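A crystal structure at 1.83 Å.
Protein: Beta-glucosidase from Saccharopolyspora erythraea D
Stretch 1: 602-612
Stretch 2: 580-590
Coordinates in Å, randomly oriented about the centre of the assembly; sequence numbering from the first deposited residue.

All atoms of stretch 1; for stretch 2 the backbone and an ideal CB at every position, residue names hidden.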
# COMPACT_ATOMS: atom_id res chain seq x y z
N GLN A 602 15.43 18.31 -16.91
CA GLN A 602 16.40 17.26 -17.19
C GLN A 602 15.94 16.40 -18.37
O GLN A 602 14.75 16.26 -18.64
CB GLN A 602 16.62 16.39 -15.95
CG GLN A 602 17.15 17.16 -14.77
CD GLN A 602 17.67 16.26 -13.68
OE1 GLN A 602 18.87 16.00 -13.61
NE2 GLN A 602 16.78 15.80 -12.81
N ASP A 603 16.93 15.84 -19.08
CA ASP A 603 16.67 15.05 -20.27
C ASP A 603 16.59 13.57 -19.88
O ASP A 603 17.64 12.96 -19.61
CB ASP A 603 17.79 15.27 -21.29
CG ASP A 603 17.44 14.72 -22.67
OD1 ASP A 603 16.72 13.72 -22.77
OD2 ASP A 603 17.90 15.31 -23.68
N PRO A 604 15.41 12.97 -19.84
CA PRO A 604 15.30 11.60 -19.35
C PRO A 604 15.53 10.56 -20.44
O PRO A 604 15.46 10.86 -21.64
CB PRO A 604 13.85 11.54 -18.85
CG PRO A 604 13.12 12.36 -19.86
CD PRO A 604 14.09 13.51 -20.22
N LEU A 605 15.81 9.33 -20.01
CA LEU A 605 15.82 8.21 -20.94
C LEU A 605 14.44 7.99 -21.56
O LEU A 605 14.31 7.85 -22.78
CB LEU A 605 16.30 6.93 -20.24
CG LEU A 605 16.44 5.70 -21.13
CD1 LEU A 605 17.54 5.94 -22.18
CD2 LEU A 605 16.75 4.46 -20.30
N PHE A 606 13.40 7.96 -20.71
CA PHE A 606 12.01 7.92 -21.14
C PHE A 606 11.22 8.93 -20.32
O PHE A 606 11.30 8.91 -19.08
CB PHE A 606 11.37 6.52 -20.97
CG PHE A 606 12.15 5.40 -21.59
CD1 PHE A 606 12.15 5.21 -22.95
CD2 PHE A 606 12.87 4.52 -20.79
CE1 PHE A 606 12.86 4.16 -23.53
CE2 PHE A 606 13.58 3.47 -21.36
CZ PHE A 606 13.58 3.30 -22.73
N PRO A 607 10.40 9.78 -20.94
CA PRO A 607 9.63 10.77 -20.18
C PRO A 607 8.39 10.16 -19.54
O PRO A 607 7.90 9.10 -19.93
CB PRO A 607 9.23 11.80 -21.23
CG PRO A 607 9.07 10.95 -22.49
CD PRO A 607 10.11 9.85 -22.38
N HIS A 608 7.87 10.89 -18.55
CA HIS A 608 6.57 10.59 -17.97
C HIS A 608 5.53 10.47 -19.08
O HIS A 608 5.52 11.25 -20.03
CB HIS A 608 6.19 11.71 -17.00
CG HIS A 608 4.94 11.44 -16.22
ND1 HIS A 608 3.69 11.60 -16.77
CD2 HIS A 608 4.76 11.02 -14.95
CE1 HIS A 608 2.78 11.28 -15.86
NE2 HIS A 608 3.40 10.94 -14.75
N GLY A 609 4.66 9.46 -18.97
CA GLY A 609 3.64 9.26 -19.97
C GLY A 609 4.06 8.46 -21.19
O GLY A 609 3.23 8.22 -22.07
N PHE A 610 5.33 8.05 -21.27
CA PHE A 610 5.83 7.31 -22.42
C PHE A 610 5.36 5.86 -22.36
O PHE A 610 5.34 5.24 -21.30
CB PHE A 610 7.36 7.37 -22.46
CG PHE A 610 7.96 6.69 -23.66
CD1 PHE A 610 8.07 7.35 -24.87
CD2 PHE A 610 8.44 5.38 -23.56
CE1 PHE A 610 8.63 6.72 -25.97
CE2 PHE A 610 9.00 4.75 -24.66
CZ PHE A 610 9.09 5.42 -25.86
N GLY A 611 4.97 5.33 -23.52
CA GLY A 611 4.66 3.92 -23.62
C GLY A 611 4.39 3.52 -25.06
O GLY A 611 3.55 4.13 -25.73
N LEU A 612 5.11 2.52 -25.55
CA LEU A 612 4.88 2.02 -26.89
C LEU A 612 3.71 1.05 -26.93
O LEU A 612 3.24 0.54 -25.90
CB LEU A 612 6.14 1.33 -27.42
CG LEU A 612 7.40 2.19 -27.45
CD1 LEU A 612 8.59 1.35 -27.86
CD2 LEU A 612 7.21 3.37 -28.40
N UNK A 580 -0.92 -0.96 -23.12
CA UNK A 580 -1.57 0.32 -22.92
C UNK A 580 -0.94 1.16 -21.82
O UNK A 580 -1.24 2.35 -21.73
CB UNK A 580 -3.05 0.10 -22.60
N UNK A 581 -0.07 0.57 -21.00
CA UNK A 581 0.51 1.32 -19.89
C UNK A 581 1.42 2.45 -20.35
O UNK A 581 2.06 2.38 -21.40
CB UNK A 581 1.29 0.37 -18.98
N UNK A 582 1.48 3.50 -19.53
CA UNK A 582 2.38 4.63 -19.73
C UNK A 582 3.18 4.85 -18.46
O UNK A 582 2.72 4.53 -17.36
CB UNK A 582 1.61 5.89 -20.11
N UNK A 583 4.38 5.40 -18.61
CA UNK A 583 5.25 5.62 -17.46
C UNK A 583 4.61 6.57 -16.45
O UNK A 583 4.26 7.71 -16.81
CB UNK A 583 6.60 6.17 -17.92
N UNK A 584 4.46 6.16 -15.19
CA UNK A 584 4.01 7.08 -14.14
C UNK A 584 5.14 7.83 -13.44
O UNK A 584 4.86 8.75 -12.67
CB UNK A 584 3.21 6.30 -13.09
N UNK A 585 6.39 7.42 -13.66
CA UNK A 585 7.57 8.14 -13.20
C UNK A 585 8.47 8.40 -14.40
O UNK A 585 8.51 7.60 -15.34
CB UNK A 585 8.31 7.36 -12.11
N UNK A 586 9.18 9.52 -14.36
CA UNK A 586 10.19 9.81 -15.37
C UNK A 586 11.38 8.87 -15.20
O UNK A 586 11.86 8.65 -14.08
CB UNK A 586 10.64 11.27 -15.28
N UNK A 587 11.88 8.30 -16.30
CA UNK A 587 12.91 7.27 -16.25
C UNK A 587 14.28 7.88 -16.50
O UNK A 587 14.54 8.42 -17.58
CB UNK A 587 12.62 6.17 -17.27
N UNK A 588 15.19 7.72 -15.53
CA UNK A 588 16.48 8.40 -15.54
C UNK A 588 17.39 7.94 -16.69
O UNK A 588 17.40 6.76 -17.07
CB UNK A 588 17.19 8.17 -14.20
N UNK A 589 18.17 8.89 -17.24
CA UNK A 589 19.33 8.53 -18.04
C UNK A 589 20.49 8.10 -17.15
O UNK A 589 21.37 7.36 -17.59
CB UNK A 589 19.75 9.70 -18.93
N UNK A 590 20.49 8.59 -15.92
CA UNK A 590 21.60 8.37 -15.00
C UNK A 590 21.08 8.53 -13.58
O UNK A 590 20.25 9.40 -13.32
CB UNK A 590 22.75 9.34 -15.28

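Position 580 points its CB away from stretch 1, with nothing of that stretch near. The contact sets no preference. The residue is Thr580, and its hydroxyl is hydrogen-bonded elsewhere in the structure.

Position 581 has phi/psi of -66/150, open to any residue. An ideal CB would point sideways and meet nothing of stretch 1, so many side chains would suit. Gly581 is deposited. Water 1 lies 2.8 Å from Gly581 O and 2.8 Å from Leu612 O, and so links the two stretches.

Position 582 points sideways, with the ideal CB 3.4 Å from Gly609 O and 4.0 Å from Phe610 O. Backbone carbonyls line this side, so a long donor such as lysine or arginine would suit, as might a shorter polar residue. Lys582 is found. Its NZ donates to Gly611 O at 3.0 Å, and its aliphatic CD passes 3.4 Å from Gly609 O. Gly611 leaves room for this: an ideal CB there would lie 2.9 Å from Lys582 CD, a clash.

Position 583 points toward stretch 1. Its N donates to Phe610 O (2.9 Å) and its O accepts from Gly609 N (2.8 Å), which holds the turn from Pro607 to Phe610 against it. The CB faces the space between Phe606 and Phe610, where a branched or flexible apolar side chain would suit. Leu583 fills it. Its CD1 lies 3.4 Å from Phe606 CB and 4.5 Å from Phe610 CB.

Position 584 points away, and its phi of -88 admits proline among others. Pro584 is deposited. Its O lies 3.2 Å from His608 CD2.

Position 585 also points away. Stretch 1 does not restrict it, and Met585 turns its side chain elsewhere.

Position 586 points sideways, with the ideal CB 4.3 Å from His608 N and 4.8 Å from Pro604 CB. A small side chain would suit: threonine offers both a polar and an apolar part, serine mainly the polar one, valine only the apolar one. Thr586 uses both parts. Its CG2 packs 3.4 Å from Pro604 CB, while OG1 receives a hydrogen bond from water 3 (2.6 Å), which accepts from His608 N (2.8 Å).

Position 587 forms an antiparallel bridge with Phe606. Its N donates to Phe606 O (2.9 Å), and a weak return bond runs from Phe606 N to its O (3.4 Å). The CB points toward stretch 1, beside Phe606 and Leu605, so a large apolar or aromatic residue would suit. Trp587 receives the edge of the Phe606 ring on its face, with planes at 88°. Its CD1 lies 3.9 Å from Leu605 CD2.

Position 588 points away and is little constrained here. It is Met588, whose O lies 3.4 Å from Leu605 CB.

Position 589 points sideways, but the Asp603 carboxylate is within reach of a long side chain. Lysine or arginine would answer it. Arg589 forms a salt bridge, NH2 to Asp603 OD1 at 3.0 Å, while Pro604 O lies over one guanidinium face.

Position 590 is out of reach of stretch 1, so many residues would do. It is Ser590.

Stretch 2, residues 580-590: TGKLPMTWMRS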
# COMPACT_ATOMS: atom_id res chain seq x y z
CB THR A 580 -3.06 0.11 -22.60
OG1 THR A 580 -3.19 -0.89 -21.58
CG2 THR A 580 -3.81 -0.35 -23.85
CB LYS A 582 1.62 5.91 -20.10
CG LYS A 582 0.60 5.77 -21.21
CD LYS A 582 1.28 5.45 -22.54
CE LYS A 582 0.26 5.39 -23.68
NZ LYS A 582 0.92 5.30 -25.02
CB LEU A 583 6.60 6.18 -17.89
CG LEU A 583 7.59 5.19 -18.48
CD1 LEU A 583 8.98 5.83 -18.58
CD2 LEU A 583 7.65 3.91 -17.66
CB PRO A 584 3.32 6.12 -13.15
CG PRO A 584 4.14 4.86 -13.27
CD PRO A 584 4.50 4.75 -14.74
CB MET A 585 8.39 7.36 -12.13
CG MET A 585 7.87 7.40 -10.68
SD MET A 585 6.30 6.54 -10.51
CE MET A 585 6.10 6.34 -8.73
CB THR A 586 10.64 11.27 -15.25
OG1 THR A 586 9.53 12.14 -15.55
CG2 THR A 586 11.76 11.58 -16.21
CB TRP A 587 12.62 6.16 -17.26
CG TRP A 587 13.34 4.89 -16.98
CD1 TRP A 587 14.70 4.70 -16.94
CD2 TRP A 587 12.75 3.60 -16.72
NE1 TRP A 587 14.99 3.37 -16.66
CE2 TRP A 587 13.81 2.68 -16.52
CE3 TRP A 587 11.43 3.15 -16.63
CZ2 TRP A 587 13.58 1.34 -16.23
CZ3 TRP A 587 11.21 1.80 -16.35
CH2 TRP A 587 12.28 0.92 -16.16
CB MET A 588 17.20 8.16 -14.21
CG MET A 588 17.73 6.72 -14.08
SD MET A 588 18.22 6.22 -12.43
CE MET A 588 16.72 5.39 -11.87
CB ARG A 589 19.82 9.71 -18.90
CG ARG A 589 19.02 9.96 -20.15
CD ARG A 589 19.72 11.00 -21.05
NE ARG A 589 18.81 11.43 -22.10
CZ ARG A 589 18.55 10.73 -23.20
NH1 ARG A 589 19.13 9.55 -23.40
NH2 ARG A 589 17.69 11.20 -24.09
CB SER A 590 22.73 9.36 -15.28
OG SER A 590 23.62 9.42 -14.19
O HOH W 1 3.21 0.42 -23.11
O HOH W 2 0.93 2.02 -25.10
O HOH W 3 9.15 13.29 -17.89
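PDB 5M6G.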